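Local structure of cytosine-specific methyltransferase (Escherichia coli O157:H7 EDL933, 3G7U) at residues S140-V151 and T163-K172. The protein probably transfers a methyl group from S-adenosyl-L-methionine to carbon 5 of cytosine in DNA. Numbering follows the deposited sequence. Where two conformers were deposited one is given.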
# COMPACT_ATOMS: atom_id res chain seq x y z
N SER A 140 11.83 -4.86 -23.10
CA SER A 140 11.03 -5.70 -24.05
C SER A 140 11.84 -6.77 -24.74
O SER A 140 11.27 -7.76 -25.20
CB SER A 140 10.33 -4.85 -25.12
OG SER A 140 11.26 -3.98 -25.75
N GLY A 141 13.16 -6.57 -24.81
CA GLY A 141 14.09 -7.58 -25.27
C GLY A 141 14.08 -8.84 -24.43
O GLY A 141 14.11 -9.94 -24.98
N ASP A 142 14.00 -8.69 -23.10
CA ASP A 142 14.14 -9.82 -22.20
C ASP A 142 12.86 -10.24 -21.49
O ASP A 142 12.80 -11.30 -20.85
CB ASP A 142 15.21 -9.47 -21.16
CG ASP A 142 16.56 -9.17 -21.80
OD1 ASP A 142 17.09 -10.06 -22.50
OD2 ASP A 142 17.07 -8.04 -21.61
N TYR A 143 11.82 -9.41 -21.61
CA TYR A 143 10.56 -9.66 -20.87
C TYR A 143 9.31 -9.77 -21.75
O TYR A 143 9.16 -9.03 -22.71
CB TYR A 143 10.33 -8.53 -19.81
CG TYR A 143 11.37 -8.64 -18.71
CD1 TYR A 143 11.14 -9.46 -17.63
CD2 TYR A 143 12.60 -7.98 -18.81
CE1 TYR A 143 12.12 -9.64 -16.63
CE2 TYR A 143 13.57 -8.13 -17.82
CZ TYR A 143 13.32 -8.97 -16.75
OH TYR A 143 14.27 -9.14 -15.80
N ASP A 144 8.43 -10.68 -21.37
CA ASP A 144 7.04 -10.68 -21.85
C ASP A 144 6.28 -9.65 -20.99
O ASP A 144 6.08 -9.87 -19.81
CB ASP A 144 6.44 -12.07 -21.63
CG ASP A 144 7.01 -13.12 -22.61
OD1 ASP A 144 7.34 -12.73 -23.76
OD2 ASP A 144 7.13 -14.31 -22.22
N ILE A 145 5.92 -8.54 -21.61
CA ILE A 145 5.32 -7.40 -20.91
C ILE A 145 3.80 -7.53 -21.08
O ILE A 145 3.31 -7.69 -22.20
CB ILE A 145 5.86 -6.07 -21.47
CG1 ILE A 145 7.37 -5.99 -21.25
CG2 ILE A 145 5.19 -4.87 -20.79
CD1 ILE A 145 8.02 -4.84 -21.97
N LEU A 146 3.07 -7.55 -19.97
CA LEU A 146 1.64 -7.71 -20.04
C LEU A 146 1.04 -6.36 -20.32
O LEU A 146 1.64 -5.30 -20.03
CB LEU A 146 1.06 -8.28 -18.75
CG LEU A 146 1.58 -9.61 -18.19
CD1 LEU A 146 0.69 -10.09 -17.06
CD2 LEU A 146 1.62 -10.64 -19.30
N ASP A 147 -0.15 -6.37 -20.91
CA ASP A 147 -0.87 -5.11 -21.07
C ASP A 147 -1.23 -4.57 -19.67
O ASP A 147 -1.30 -5.33 -18.72
CB ASP A 147 -2.11 -5.31 -21.95
CG ASP A 147 -1.82 -5.17 -23.45
OD1 ASP A 147 -0.91 -4.40 -23.88
OD2 ASP A 147 -2.55 -5.82 -24.20
N PRO A 148 -1.41 -3.25 -19.54
CA PRO A 148 -1.72 -2.66 -18.23
C PRO A 148 -2.95 -3.25 -17.58
O PRO A 148 -3.97 -3.48 -18.25
CB PRO A 148 -1.99 -1.22 -18.56
CG PRO A 148 -1.24 -0.97 -19.81
CD PRO A 148 -1.32 -2.22 -20.59
N ILE A 149 -2.83 -3.52 -16.29
CA ILE A 149 -3.90 -4.04 -15.46
C ILE A 149 -4.40 -2.80 -14.69
O ILE A 149 -3.63 -2.13 -14.03
CB ILE A 149 -3.34 -5.17 -14.54
CG1 ILE A 149 -2.95 -6.39 -15.38
CG2 ILE A 149 -4.33 -5.60 -13.50
CD1 ILE A 149 -2.40 -7.53 -14.58
N LYS A 150 -5.66 -2.42 -14.86
CA LYS A 150 -6.21 -1.27 -14.13
C LYS A 150 -7.22 -1.88 -13.17
O LYS A 150 -8.14 -2.61 -13.59
CB LYS A 150 -6.87 -0.26 -15.07
CG LYS A 150 -7.22 1.07 -14.37
CD LYS A 150 -7.89 2.07 -15.33
CE LYS A 150 -7.99 3.45 -14.66
NZ LYS A 150 -8.60 4.58 -15.49
N VAL A 151 -7.01 -1.70 -11.88
CA VAL A 151 -7.90 -2.37 -10.92
C VAL A 151 -8.59 -1.36 -10.02
O VAL A 151 -8.05 -0.30 -9.79
CB VAL A 151 -7.19 -3.42 -10.04
CG1 VAL A 151 -6.65 -4.58 -10.87
CG2 VAL A 151 -6.09 -2.79 -9.22
N THR A 163 -8.37 3.52 -7.73
CA THR A 163 -7.90 2.74 -8.87
C THR A 163 -6.37 2.84 -8.97
O THR A 163 -5.77 3.82 -8.53
CB THR A 163 -8.55 3.15 -10.20
OG1 THR A 163 -8.28 4.53 -10.46
CG2 THR A 163 -10.06 2.96 -10.15
N ARG A 164 -5.76 1.81 -9.56
CA ARG A 164 -4.30 1.67 -9.61
C ARG A 164 -3.97 0.96 -10.92
O ARG A 164 -4.70 0.07 -11.28
CB ARG A 164 -3.87 0.73 -8.48
CG ARG A 164 -2.50 1.01 -7.89
CD ARG A 164 -2.59 2.06 -6.80
NE ARG A 164 -1.29 2.65 -6.49
CZ ARG A 164 -1.09 3.56 -5.54
NH1 ARG A 164 0.13 4.04 -5.32
NH2 ARG A 164 -2.10 4.00 -4.81
N TYR A 165 -2.86 1.33 -11.57
CA TYR A 165 -2.38 0.55 -12.71
C TYR A 165 -1.27 -0.38 -12.23
O TYR A 165 -0.44 0.04 -11.42
CB TYR A 165 -1.77 1.45 -13.75
CG TYR A 165 -2.75 2.21 -14.62
CD1 TYR A 165 -3.40 1.60 -15.70
CD2 TYR A 165 -2.98 3.57 -14.40
CE1 TYR A 165 -4.28 2.33 -16.53
CE2 TYR A 165 -3.86 4.31 -15.22
CZ TYR A 165 -4.50 3.68 -16.27
OH TYR A 165 -5.34 4.41 -17.08
N PHE A 166 -1.25 -1.61 -12.72
CA PHE A 166 -0.11 -2.49 -12.50
C PHE A 166 0.50 -2.87 -13.83
O PHE A 166 -0.22 -3.24 -14.76
CB PHE A 166 -0.56 -3.73 -11.78
CG PHE A 166 -0.92 -3.49 -10.35
CD1 PHE A 166 0.03 -3.63 -9.35
CD2 PHE A 166 -2.22 -3.12 -9.99
CE1 PHE A 166 -0.31 -3.40 -7.97
CE2 PHE A 166 -2.55 -2.89 -8.62
CZ PHE A 166 -1.59 -3.04 -7.63
N PHE A 167 1.83 -2.78 -13.91
CA PHE A 167 2.58 -3.10 -15.11
C PHE A 167 3.48 -4.27 -14.76
O PHE A 167 4.32 -4.11 -13.90
CB PHE A 167 3.42 -1.93 -15.56
CG PHE A 167 2.61 -0.70 -15.92
CD1 PHE A 167 2.04 -0.58 -17.17
CD2 PHE A 167 2.40 0.31 -14.98
CE1 PHE A 167 1.26 0.56 -17.50
CE2 PHE A 167 1.63 1.44 -15.30
CZ PHE A 167 1.06 1.56 -16.55
N ILE A 168 3.26 -5.43 -15.41
CA ILE A 168 3.95 -6.68 -15.02
C ILE A 168 4.76 -7.21 -16.21
O ILE A 168 4.31 -7.12 -17.36
CB ILE A 168 2.95 -7.75 -14.51
CG1 ILE A 168 2.30 -7.30 -13.21
CG2 ILE A 168 3.64 -9.12 -14.29
CD1 ILE A 168 1.01 -8.03 -12.89
N GLY A 169 5.97 -7.71 -15.96
CA GLY A 169 6.76 -8.29 -17.06
C GLY A 169 7.34 -9.56 -16.50
O GLY A 169 7.59 -9.65 -15.31
N VAL A 170 7.52 -10.57 -17.35
CA VAL A 170 8.09 -11.83 -16.88
C VAL A 170 9.17 -12.24 -17.86
O VAL A 170 9.07 -11.98 -19.05
CB VAL A 170 7.07 -12.99 -16.72
CG1 VAL A 170 6.12 -12.76 -15.53
CG2 VAL A 170 6.33 -13.27 -18.02
N LYS A 171 10.25 -12.80 -17.33
CA LYS A 171 11.41 -13.11 -18.15
C LYS A 171 10.99 -14.10 -19.23
O LYS A 171 10.34 -15.13 -18.92
CB LYS A 171 12.50 -13.73 -17.27
CG LYS A 171 13.88 -13.17 -17.50
CD LYS A 171 14.84 -13.93 -16.59
CE LYS A 171 16.20 -13.28 -16.53
NZ LYS A 171 16.72 -12.87 -17.88
N LYS A 172 11.32 -13.76 -20.47
CA LYS A 172 11.04 -14.61 -21.64
C LYS A 172 11.57 -16.04 -21.49
O LYS A 172 10.87 -17.00 -21.85
CB LYS A 172 11.62 -13.98 -22.89
CG LYS A 172 10.69 -13.02 -23.51
CD LYS A 172 11.41 -12.21 -24.51
CE LYS A 172 10.42 -11.36 -25.24
NZ LYS A 172 11.18 -10.40 -26.05
O HOH W 1 7.86 -16.18 -19.88
O HOH W 2 8.90 -16.47 -23.63
O HOH W 3 0.65 -5.40 -16.63
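Lys150 lays its extended aliphatic chain over one face of the Tyr165 ring, a CH-pi contact in which CG stands 4.2 Å from the ring centroid, displaced toward the rim. The chain starts anti to the backbone N (chi1 -169°) and follows the ring outward, carrying NZ past the hydroxyl, 3.6 Å from Tyr165 OH. On the reverse face of this antiparallel hairpin, Val151 turns CG2 to the edge of the Phe166 ring, 3.6 Å from CE2, the two side chains meeting nearly at right angles. Farther along, the tips of Ile149 and Ile168 touch through their CD1 atoms, and Leu146 sets its CD1 against Ile168 CB.

The pair illustrates how a hairpin absorbs a break in register. One ladder joins 149-151 to 164-166, a second joins 143-145 to 169-171, and the pairing slips by one residue between them. At the slip a water bridges the strands, accepting from Ile168 N (2.9 Å) and donating to Asp147 O and Phe166 O; the latter carbonyl also receives Ile149 N. Beside it Pro148 packs obliquely against the Phe167 ring, Pro148 CG 3.7 Å from Phe167 CE1.

At the far end Lys172 crosses Asp144, with Lys172 CG 3.4 Å from Asp144 OD1, and reaches back until Lys172 NZ donates to Ser140 O at 2.8 Å and weakly to Gly141 O, which links the end of strand 163-171 to two backbone carbonyls just ahead of strand 143-145. Two waters link Asp144 OD2 to the carbonyls of Lys171 and Lys172.

Within the Rossmann-like methyltransferase sheet, strand 163-171 runs between 114-119 and the outermost strand 143-152; helix 353-367 packs on the Val151, Phe166 and Ile168 side, while helix 129-140 meets Ile145 on the other.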